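Local coordinates for protein putative arylalkylamine N-Acetyltransferase 7 (Aedes aegypti, PDB 4FD7) that probably transfers an acetyl group to amine substrates, as a putative insect arylalkylamine N-acetyltransferase of the GNAT family, at residues A[132-142]-A[229-237]; A[40-48]-A[96-104]. All coordinates share one frame; numbering follows the deposited sequence.

Interaction 1. Residues A[132-142]-A[229-237]; sequences VSHQANIFDRY and FCKYMSLRV
Tyr232 packs against Val132, Ser133 and Ala136, where the end of helix 120-136 and the short helix 138-142 pack on strand 229-236. This strand is the middle one of the three-stranded antiparallel sheet in the C-terminal half of the GNAT fold. The apolar contacts centre on the Tyr232 ring. Ser133 CA sits over one face, 3.7 Å from the Tyr232 ring centroid, a CH-pi contact. Val132 CG1 meets the ring edge, 3.6 Å from Tyr232 CD1. Ala136 CB comes obliquely to the other delta carbon, 3.4 Å from Tyr232 CD2. Ile138 CG1 adds a looser contact at Tyr232 CE2. Beyond the ring, Val132 CG2 touches Cys230 SG.

The polar contacts use hydroxyls. Ser133 OG and Tyr232 OH are 2.9 Å apart, a weak bond; Tyr232 OH also pairs with Tyr147 OH. Ser234 OG lies at the edge of the Tyr142 ring and bonds Tyr142 OH at 2.7 Å. The rotation of Ser234 (chi1 57°) brings OG to both Tyr142 OH and Asp205 of strand 203-209, which also forms a salt bridge with Arg141.

Asn137, with positive phi, breaks the two helices apart. Arg141 ties across this break: its NH1 donates to Ala136 O at 3.0 Å, with that oxygen in the guanidinium plane and an N-H...O angle of 160°.

Interaction 2. Residues A[40-48]-A[96-104]; sequences RFEDAIRHM and DEIVGVNIL
Asp96 O is gripped by both terminal nitrogens of Arg40. The NH2 of Arg40 donates to Asp96 O at 2.7 Å, and Arg40 NH1 reaches the same oxygen at 3.0 Å. The NH2 bond is the straighter of the two, with an N-H...O angle of 152°, and it lies in the carbonyl plane. Arg40 NE turns back to Asp43 OD2, 2.8 Å away, in a salt bridge that uses the anti lone pair of this oxygen. Bonds on two sides thus fix the rotation of the guanidinium group. The arginine chain is folded at chi2 and chi3, which brings its head round to both partners.

The side chain of Ile98 lies between Arg40 and His47. Its CD1 reaches the helix backbone, 3.6 Å from Ala44 N. Its CG2 lies over one face of the imidazole, 3.8 Å from the His47 ring centroid, in a CH-pi contact. His47 CG is anti to its backbone nitrogen (chi1 -176°), a rotation that carries the ring to the strand backbone. There His47 NE2 makes a weak bond of 3.3 Å to Val99 O. Val99 and Gly100 both pair with Cys90, consistent with a classic beta bulge.

Val101 CG1 packs between the imidazole and the thioether, 3.4 Å from His47 ND1 and 3.6 Å from Met48 SD. Its other methyl, CG2, meets Ala44 CB. Met48 CE continues the apolar row to Ile103 CG1.

The axes of helix 41-48 and strand 98-104 stand at 93°, with this helix on one face of the five-stranded N-terminal sheet of the GNAT fold. Trp78 of helix 68-81 touches Met48 and Ile103. Strand 88-92 borders Ile98 through Val89 and Phe91, and Ser154 of strand 146-155 touches His47 and Met48.

Interactions 1 and 2 lie on opposite sides of the chain's centre. Their centres are 26 Å apart and their nearest atoms about 10 Å apart, so they do not touch. Along the chain they come in series: interaction 2 closes before interaction 1 opens. Strand 98-108, part of interaction 2, is followed by helix 120-136, which leads into interaction 1. Interaction 2 sets a helix on the five-stranded sheet. Interaction 1 sets two helices on the three-stranded sheet. Strand 146-155 borders both contacts. It and strand 183-188, edges of the two sheets, probably correspond to the strands that splay apart in GNAT enzymes, where acetyl-CoA typically binds. The contacts thus probably flank that splay.

Interaction 1. Residues A[132-142]-A[229-237]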
loop_
_atom_site.group_PDB
_atom_site.type_symbol
_atom_site.label_atom_id
_atom_site.label_comp_id
_atom_site.label_asym_id
_atom_site.label_seq_id
_atom_site.Cartn_x
_atom_site.Cartn_y
_atom_site.Cartn_z
ATOM N N VAL A 132 -0.637 -1.964 14.962
ATOM C CA VAL A 132 -0.085 -3.191 14.390
ATOM C C VAL A 132 1.397 -3.018 14.014
ATOM O O VAL A 132 2.236 -3.921 14.219
ATOM C CB VAL A 132 -0.915 -3.617 13.191
ATOM C CG1 VAL A 132 -0.278 -4.790 12.467
ATOM C CG2 VAL A 132 -2.332 -3.981 13.661
ATOM N N SER A 133 1.711 -1.840 13.482
ATOM C CA SER A 133 3.079 -1.490 13.095
ATOM C C SER A 133 3.979 -1.455 14.315
ATOM O O SER A 133 5.141 -1.873 14.260
ATOM C CB SER A 133 3.097 -0.111 12.435
ATOM O OG SER A 133 4.418 0.252 12.054
ATOM N N HIS A 134 3.453 -0.921 15.410
ATOM C CA HIS A 134 4.268 -0.783 16.612
ATOM C C HIS A 134 4.558 -2.164 17.208
ATOM O O HIS A 134 5.698 -2.438 17.610
ATOM C CB HIS A 134 3.617 0.167 17.614
ATOM C CG HIS A 134 4.520 0.570 18.738
ATOM N ND1 HIS A 134 4.476 -0.029 19.980
ATOM C CD2 HIS A 134 5.505 1.497 18.804
ATOM C CE1 HIS A 134 5.392 0.512 20.762
ATOM N NE2 HIS A 134 6.030 1.440 20.073
ATOM N N GLN A 135 3.548 -3.033 17.229
ATOM C CA GLN A 135 3.759 -4.425 17.628
ATOM C C GLN A 135 4.765 -5.136 16.721
ATOM O O GLN A 135 5.521 -5.991 17.196
ATOM C CB GLN A 135 2.439 -5.201 17.664
ATOM C CG GLN A 135 1.478 -4.682 18.705
ATOM C CD GLN A 135 2.023 -4.828 20.114
ATOM O OE1 GLN A 135 2.277 -3.840 20.792
ATOM N NE2 GLN A 135 2.198 -6.074 20.560
ATOM N N ALA A 136 4.786 -4.776 15.436
ATOM C CA ALA A 136 5.741 -5.360 14.490
ATOM C C ALA A 136 7.205 -5.023 14.821
ATOM O O ALA A 136 8.114 -5.817 14.530
ATOM C CB ALA A 136 5.406 -4.951 13.057
ATOM N N ASN A 137 7.435 -3.836 15.384
ATOM C CA ASN A 137 8.737 -3.502 15.957
ATOM C C ASN A 137 9.873 -3.592 14.918
ATOM O O ASN A 137 10.983 -4.050 15.211
ATOM C CB ASN A 137 8.991 -4.438 17.143
ATOM C CG ASN A 137 10.158 -4.015 18.011
ATOM O OD1 ASN A 137 10.583 -2.848 18.016
ATOM N ND2 ASN A 137 10.678 -4.971 18.777
ATOM N N ILE A 138 9.585 -3.112 13.709
ATOM C CA ILE A 138 10.471 -3.274 12.548
ATOM C C ILE A 138 11.903 -2.730 12.739
ATOM O O ILE A 138 12.889 -3.413 12.399
ATOM C CB ILE A 138 9.815 -2.657 11.286
ATOM C CG1 ILE A 138 8.489 -3.366 10.969
ATOM C CG2 ILE A 138 10.750 -2.751 10.095
ATOM C CD1 ILE A 138 8.662 -4.852 10.564
ATOM N N PHE A 139 12.027 -1.535 13.307
ATOM C CA PHE A 139 13.336 -0.872 13.381
ATOM C C PHE A 139 14.293 -1.622 14.276
ATOM O O PHE A 139 15.424 -1.877 13.894
ATOM C CB PHE A 139 13.215 0.571 13.878
ATOM C CG PHE A 139 12.343 1.430 13.016
ATOM C CD1 PHE A 139 12.791 1.878 11.778
ATOM C CD2 PHE A 139 11.066 1.773 13.433
ATOM C CE1 PHE A 139 11.980 2.676 10.977
ATOM C CE2 PHE A 139 10.251 2.571 12.630
ATOM C CZ PHE A 139 10.712 3.010 11.401
ATOM N N ASP A 140 13.831 -1.997 15.465
ATOM C CA ASP A 140 14.683 -2.753 16.380
ATOM C C ASP A 140 14.906 -4.196 15.932
ATOM O O ASP A 140 15.988 -4.736 16.105
ATOM C CB ASP A 140 14.119 -2.723 17.797
ATOM C CG ASP A 140 14.285 -1.369 18.463
ATOM O OD1 ASP A 140 15.187 -0.609 18.060
ATOM O OD2 ASP A 140 13.522 -1.074 19.407
ATOM N N ARG A 141 13.879 -4.821 15.367
ATOM C CA ARG A 141 14.002 -6.199 14.907
ATOM C C ARG A 141 15.029 -6.345 13.795
ATOM O O ARG A 141 15.762 -7.335 13.748
ATOM C CB ARG A 141 12.654 -6.739 14.439
ATOM C CG ARG A 141 11.870 -7.389 15.565
ATOM C CD ARG A 141 10.560 -7.969 15.085
ATOM N NE ARG A 141 10.731 -8.919 13.984
ATOM C CZ ARG A 141 10.086 -8.827 12.825
ATOM N NH1 ARG A 141 9.236 -7.824 12.616
ATOM N NH2 ARG A 141 10.289 -9.731 11.866
ATOM N N TYR A 142 15.075 -5.371 12.896
ATOM C CA TYR A 142 16.037 -5.448 11.801
ATOM C C TYR A 142 17.261 -4.542 11.968
ATOM O O TYR A 142 18.164 -4.567 11.126
ATOM C CB TYR A 142 15.347 -5.128 10.481
ATOM C CG TYR A 142 14.435 -6.218 9.966
ATOM C CD1 TYR A 142 13.058 -6.130 10.105
ATOM C CD2 TYR A 142 14.955 -7.319 9.299
ATOM C CE1 TYR A 142 12.219 -7.124 9.591
ATOM C CE2 TYR A 142 14.132 -8.309 8.799
ATOM C CZ TYR A 142 12.772 -8.217 8.943
ATOM O OH TYR A 142 11.976 -9.229 8.422
ATOM N N PHE A 229 -7.690 -11.734 9.482
ATOM C CA PHE A 229 -6.426 -11.300 10.065
ATOM C C PHE A 229 -5.902 -9.995 9.459
ATOM O O PHE A 229 -6.101 -9.714 8.274
ATOM C CB PHE A 229 -5.378 -12.416 9.945
ATOM C CG PHE A 229 -5.516 -13.485 10.990
ATOM C CD1 PHE A 229 -6.358 -14.561 10.795
ATOM C CD2 PHE A 229 -4.815 -13.397 12.182
ATOM C CE1 PHE A 229 -6.488 -15.533 11.771
ATOM C CE2 PHE A 229 -4.938 -14.372 13.157
ATOM C CZ PHE A 229 -5.774 -15.445 12.945
ATOM N N CYS A 230 -5.262 -9.192 10.305
ATOM C CA CYS A 230 -4.537 -7.994 9.917
ATOM C C CYS A 230 -3.078 -8.358 10.146
ATOM O O CYS A 230 -2.704 -8.743 11.266
ATOM C CB CYS A 230 -4.940 -6.838 10.830
ATOM S SG CYS A 230 -4.220 -5.234 10.446
ATOM N N LYS A 231 -2.263 -8.302 9.095
ATOM C CA LYS A 231 -0.888 -8.781 9.236
ATOM C C LYS A 231 0.153 -7.742 8.852
ATOM O O LYS A 231 0.130 -7.238 7.739
ATOM C CB LYS A 231 -0.670 -10.031 8.380
ATOM C CG LYS A 231 -1.581 -11.198 8.702
ATOM C CD LYS A 231 -1.139 -12.455 7.967
ATOM C CE LYS A 231 -2.149 -13.582 8.116
ATOM N NZ LYS A 231 -1.708 -14.827 7.413
ATOM N N TYR A 232 1.130 -7.514 9.729
ATOM C CA TYR A 232 2.274 -6.687 9.377
ATOM C C TYR A 232 3.314 -7.656 8.807
ATOM O O TYR A 232 3.665 -8.647 9.447
ATOM C CB TYR A 232 2.822 -5.926 10.580
ATOM C CG TYR A 232 3.241 -4.513 10.240
ATOM C CD1 TYR A 232 2.332 -3.466 10.298
ATOM C CD2 TYR A 232 4.541 -4.231 9.844
ATOM C CE1 TYR A 232 2.708 -2.177 9.983
ATOM C CE2 TYR A 232 4.927 -2.942 9.526
ATOM C CZ TYR A 232 4.006 -1.920 9.598
ATOM O OH TYR A 232 4.384 -0.635 9.281
ATOM N N MET A 233 3.784 -7.375 7.599
ATOM C CA MET A 233 4.694 -8.267 6.873
ATOM C C MET A 233 5.904 -7.491 6.338
ATOM O O MET A 233 5.793 -6.301 5.969
ATOM C CB MET A 233 3.961 -9.010 5.752
ATOM C CG MET A 233 2.690 -9.729 6.207
ATOM S SD MET A 233 1.816 -10.436 4.792
ATOM C CE MET A 233 2.945 -11.759 4.352
ATOM N N SER A 234 7.057 -8.161 6.308
ATOM C CA SER A 234 8.312 -7.502 5.920
ATOM C C SER A 234 9.138 -8.251 4.869
ATOM O O SER A 234 9.124 -9.475 4.795
ATOM C CB SER A 234 9.169 -7.183 7.164
ATOM O OG SER A 234 9.453 -8.335 7.934
ATOM N N LEU A 235 9.878 -7.493 4.069
ATOM C CA LEU A 235 10.675 -8.051 2.981
ATOM C C LEU A 235 12.045 -7.404 2.947
ATOM O O LEU A 235 12.156 -6.196 2.719
ATOM C CB LEU A 235 9.970 -7.807 1.645
ATOM C CG LEU A 235 10.666 -8.265 0.362
ATOM C CD1 LEU A 235 10.690 -9.789 0.276
ATOM C CD2 LEU A 235 9.965 -7.648 -0.845
ATOM N N ARG A 236 13.084 -8.206 3.171
ATOM C CA ARG A 236 14.453 -7.739 2.978
ATOM C C ARG A 236 14.831 -7.828 1.516
ATOM O O ARG A 236 14.669 -8.871 0.872
ATOM C CB ARG A 236 15.449 -8.549 3.805
ATOM C CG ARG A 236 15.499 -8.148 5.263
ATOM C CD ARG A 236 16.764 -8.677 5.928
ATOM N NE ARG A 236 17.978 -7.947 5.555
ATOM C CZ ARG A 236 19.152 -8.154 6.139
ATOM N NH1 ARG A 236 19.250 -9.064 7.101
ATOM N NH2 ARG A 236 20.218 -7.465 5.775
ATOM N N VAL A 237 15.325 -6.718 0.983
ATOM C CA VAL A 237 15.678 -6.664 -0.413
ATOM C C VAL A 237 17.189 -6.774 -0.488
ATOM O O VAL A 237 17.833 -7.047 0.526
ATOM C CB VAL A 237 15.157 -5.388 -1.074
ATOM C CG1 VAL A 237 13.667 -5.224 -0.751
ATOM C CG2 VAL A 237 15.938 -4.171 -0.595
#

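Interaction 2. Residues A[40-48]-A[96-104]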
loop_
_atom_site.group_PDB
_atom_site.type_symbol
_atom_site.label_atom_id
_atom_site.label_comp_id
_atom_site.label_asym_id
_atom_site.label_seq_id
_atom_site.Cartn_x
_atom_site.Cartn_y
_atom_site.Cartn_z
ATOM N N ARG A 40 0.338 12.458 -13.316
ATOM C CA ARG A 40 -0.697 11.454 -13.083
ATOM C C ARG A 40 -1.104 11.376 -11.604
ATOM O O ARG A 40 -1.928 10.523 -11.216
ATOM C CB ARG A 40 -0.236 10.081 -13.561
ATOM C CG ARG A 40 0.282 10.039 -14.996
ATOM C CD ARG A 40 -0.737 10.540 -16.026
ATOM N NE ARG A 40 -2.033 9.845 -15.988
ATOM C CZ ARG A 40 -2.305 8.663 -16.542
ATOM N NH1 ARG A 40 -3.530 8.160 -16.439
ATOM N NH2 ARG A 40 -1.372 7.969 -17.191
ATOM N N PHE A 41 -0.545 12.264 -10.785
ATOM C CA PHE A 41 -0.866 12.251 -9.355
ATOM C C PHE A 41 -2.384 12.243 -9.099
ATOM O O PHE A 41 -2.892 11.362 -8.400
ATOM C CB PHE A 41 -0.202 13.414 -8.607
ATOM C CG PHE A 41 1.257 13.186 -8.283
ATOM C CD1 PHE A 41 1.928 12.064 -8.751
ATOM C CD2 PHE A 41 1.945 14.084 -7.485
ATOM C CE1 PHE A 41 3.270 11.853 -8.441
ATOM C CE2 PHE A 41 3.275 13.885 -7.165
ATOM C CZ PHE A 41 3.943 12.768 -7.645
ATOM N N GLU A 42 -3.120 13.181 -9.695
ATOM C CA GLU A 42 -4.549 13.233 -9.393
ATOM C C GLU A 42 -5.234 11.981 -9.928
ATOM O O GLU A 42 -6.115 11.429 -9.247
ATOM C CB GLU A 42 -5.246 14.511 -9.887
ATOM C CG GLU A 42 -6.671 14.694 -9.297
ATOM C CD GLU A 42 -6.690 15.142 -7.823
ATOM O OE1 GLU A 42 -5.708 15.775 -7.371
ATOM O OE2 GLU A 42 -7.692 14.867 -7.119
ATOM N N ASP A 43 -4.797 11.493 -11.096
ATOM C CA ASP A 43 -5.426 10.307 -11.654
ATOM C C ASP A 43 -5.280 9.182 -10.637
ATOM O O ASP A 43 -6.256 8.484 -10.318
ATOM C CB ASP A 43 -4.809 9.934 -13.012
ATOM C CG ASP A 43 -5.186 10.912 -14.112
ATOM O OD1 ASP A 43 -6.201 11.616 -13.954
ATOM O OD2 ASP A 43 -4.476 10.964 -15.139
ATOM N N ALA A 44 -4.077 9.088 -10.056
ATOM C CA ALA A 44 -3.797 8.052 -9.070
ATOM C C ALA A 44 -4.731 8.203 -7.880
ATOM O O ALA A 44 -5.346 7.226 -7.431
ATOM C CB ALA A 44 -2.347 8.115 -8.625
ATOM N N ILE A 45 -4.853 9.440 -7.400
ATOM C CA ILE A 45 -5.709 9.721 -6.263
ATOM C C ILE A 45 -7.113 9.241 -6.603
ATOM O O ILE A 45 -7.739 8.512 -5.819
ATOM C CB ILE A 45 -5.700 11.225 -5.925
ATOM C CG1 ILE A 45 -4.351 11.622 -5.326
ATOM C CG2 ILE A 45 -6.869 11.592 -4.993
ATOM C CD1 ILE A 45 -3.974 10.831 -4.115
ATOM N N ARG A 46 -7.583 9.575 -7.805
ATOM C CA ARG A 46 -8.939 9.204 -8.162
ATOM C C ARG A 46 -9.082 7.691 -8.235
ATOM O O ARG A 46 -10.069 7.129 -7.746
ATOM C CB ARG A 46 -9.386 9.923 -9.440
ATOM C CG ARG A 46 -9.821 11.349 -9.138
ATOM C CD ARG A 46 -9.751 12.311 -10.325
ATOM N NE ARG A 46 -9.976 13.682 -9.861
ATOM C CZ ARG A 46 -10.209 14.730 -10.653
ATOM N NH1 ARG A 46 -10.238 14.598 -11.972
ATOM N NH2 ARG A 46 -10.420 15.924 -10.119
ATOM N N HIS A 47 -8.053 7.031 -8.762
ATOM C CA HIS A 47 -8.075 5.583 -8.844
ATOM C C HIS A 47 -8.191 5.032 -7.423
ATOM O O HIS A 47 -9.020 4.157 -7.151
ATOM C CB HIS A 47 -6.794 5.097 -9.522
ATOM C CG HIS A 47 -6.742 3.628 -9.754
ATOM N ND1 HIS A 47 -6.457 2.723 -8.756
ATOM C CD2 HIS A 47 -6.876 2.901 -10.892
ATOM C CE1 HIS A 47 -6.449 1.504 -9.258
ATOM N NE2 HIS A 47 -6.696 1.590 -10.555
ATOM N N MET A 48 -7.406 5.596 -6.507
ATOM C CA MET A 48 -7.437 5.122 -5.128
ATOM C C MET A 48 -8.842 5.314 -4.550
ATOM O O MET A 48 -9.358 4.434 -3.868
ATOM C CB MET A 48 -6.383 5.835 -4.271
ATOM C CG MET A 48 -4.923 5.516 -4.654
ATOM S SD MET A 48 -4.390 3.809 -4.319
ATOM C CE MET A 48 -4.476 3.751 -2.547
ATOM N N ASP A 96 -2.503 4.327 -21.568
ATOM C CA ASP A 96 -2.059 5.238 -20.524
ATOM C C ASP A 96 -2.947 5.149 -19.287
ATOM O O ASP A 96 -2.771 5.887 -18.311
ATOM C CB ASP A 96 -2.008 6.665 -21.067
ATOM C CG ASP A 96 -0.989 6.822 -22.172
ATOM O OD1 ASP A 96 0.219 6.767 -21.869
ATOM O OD2 ASP A 96 -1.386 6.999 -23.341
ATOM N N GLU A 97 -3.883 4.211 -19.323
ATOM C CA GLU A 97 -4.846 4.063 -18.242
ATOM C C GLU A 97 -4.228 3.364 -17.035
ATOM O O GLU A 97 -3.519 2.363 -17.182
ATOM C CB GLU A 97 -6.047 3.269 -18.747
ATOM C CG GLU A 97 -7.295 3.428 -17.928
ATOM C CD GLU A 97 -8.468 2.749 -18.591
ATOM O OE1 GLU A 97 -8.974 3.289 -19.595
ATOM O OE2 GLU A 97 -8.863 1.661 -18.119
ATOM N N ILE A 98 -4.499 3.884 -15.843
ATOM C CA ILE A 98 -3.944 3.281 -14.627
ATOM C C ILE A 98 -4.540 1.899 -14.357
ATOM O O ILE A 98 -5.760 1.748 -14.229
ATOM C CB ILE A 98 -4.141 4.179 -13.390
ATOM C CG1 ILE A 98 -3.302 5.448 -13.524
ATOM C CG2 ILE A 98 -3.782 3.407 -12.105
ATOM C CD1 ILE A 98 -3.565 6.471 -12.443
ATOM N N VAL A 99 -3.682 0.885 -14.267
ATOM C CA VAL A 99 -4.154 -0.462 -13.947
ATOM C C VAL A 99 -4.215 -0.647 -12.434
ATOM O O VAL A 99 -5.227 -1.092 -11.886
ATOM C CB VAL A 99 -3.272 -1.559 -14.565
ATOM C CG1 VAL A 99 -3.747 -2.928 -14.127
ATOM C CG2 VAL A 99 -3.289 -1.466 -16.097
ATOM N N GLY A 100 -3.117 -0.306 -11.770
ATOM C CA GLY A 100 -3.061 -0.328 -10.324
ATOM C C GLY A 100 -2.130 0.751 -9.809
ATOM O O GLY A 100 -1.337 1.308 -10.562
ATOM N N VAL A 101 -2.237 1.065 -8.523
ATOM C CA VAL A 101 -1.351 2.044 -7.910
ATOM C C VAL A 101 -1.084 1.658 -6.451
ATOM O O VAL A 101 -1.901 1.002 -5.817
ATOM C CB VAL A 101 -1.861 3.518 -8.109
ATOM C CG1 VAL A 101 -3.323 3.646 -7.795
ATOM C CG2 VAL A 101 -1.059 4.526 -7.301
ATOM N N ASN A 102 0.103 1.999 -5.949
ATOM C CA ASN A 102 0.490 1.708 -4.571
ATOM C C ASN A 102 1.099 3.005 -4.079
ATOM O O ASN A 102 2.138 3.434 -4.581
ATOM C CB ASN A 102 1.550 0.599 -4.540
ATOM C CG ASN A 102 1.541 -0.230 -3.243
ATOM O OD1 ASN A 102 2.239 -1.241 -3.154
ATOM N ND2 ASN A 102 0.780 0.198 -2.242
ATOM N N ILE A 103 0.429 3.658 -3.133
ATOM C CA ILE A 103 0.955 4.897 -2.567
ATOM C C ILE A 103 1.943 4.550 -1.461
ATOM O O ILE A 103 1.582 3.903 -0.480
ATOM C CB ILE A 103 -0.169 5.811 -2.031
ATOM C CG1 ILE A 103 -1.206 6.078 -3.128
ATOM C CG2 ILE A 103 0.399 7.123 -1.514
ATOM C CD1 ILE A 103 -0.670 6.914 -4.290
ATOM N N LEU A 104 3.197 4.967 -1.634
ATOM C CA LEU A 104 4.261 4.536 -0.750
ATOM C C LEU A 104 4.982 5.736 -0.136
ATOM O O LEU A 104 5.035 6.824 -0.734
ATOM C CB LEU A 104 5.301 3.695 -1.520
ATOM C CG LEU A 104 4.921 2.492 -2.396
ATOM C CD1 LEU A 104 6.181 1.864 -2.967
ATOM C CD2 LEU A 104 4.147 1.457 -1.641
#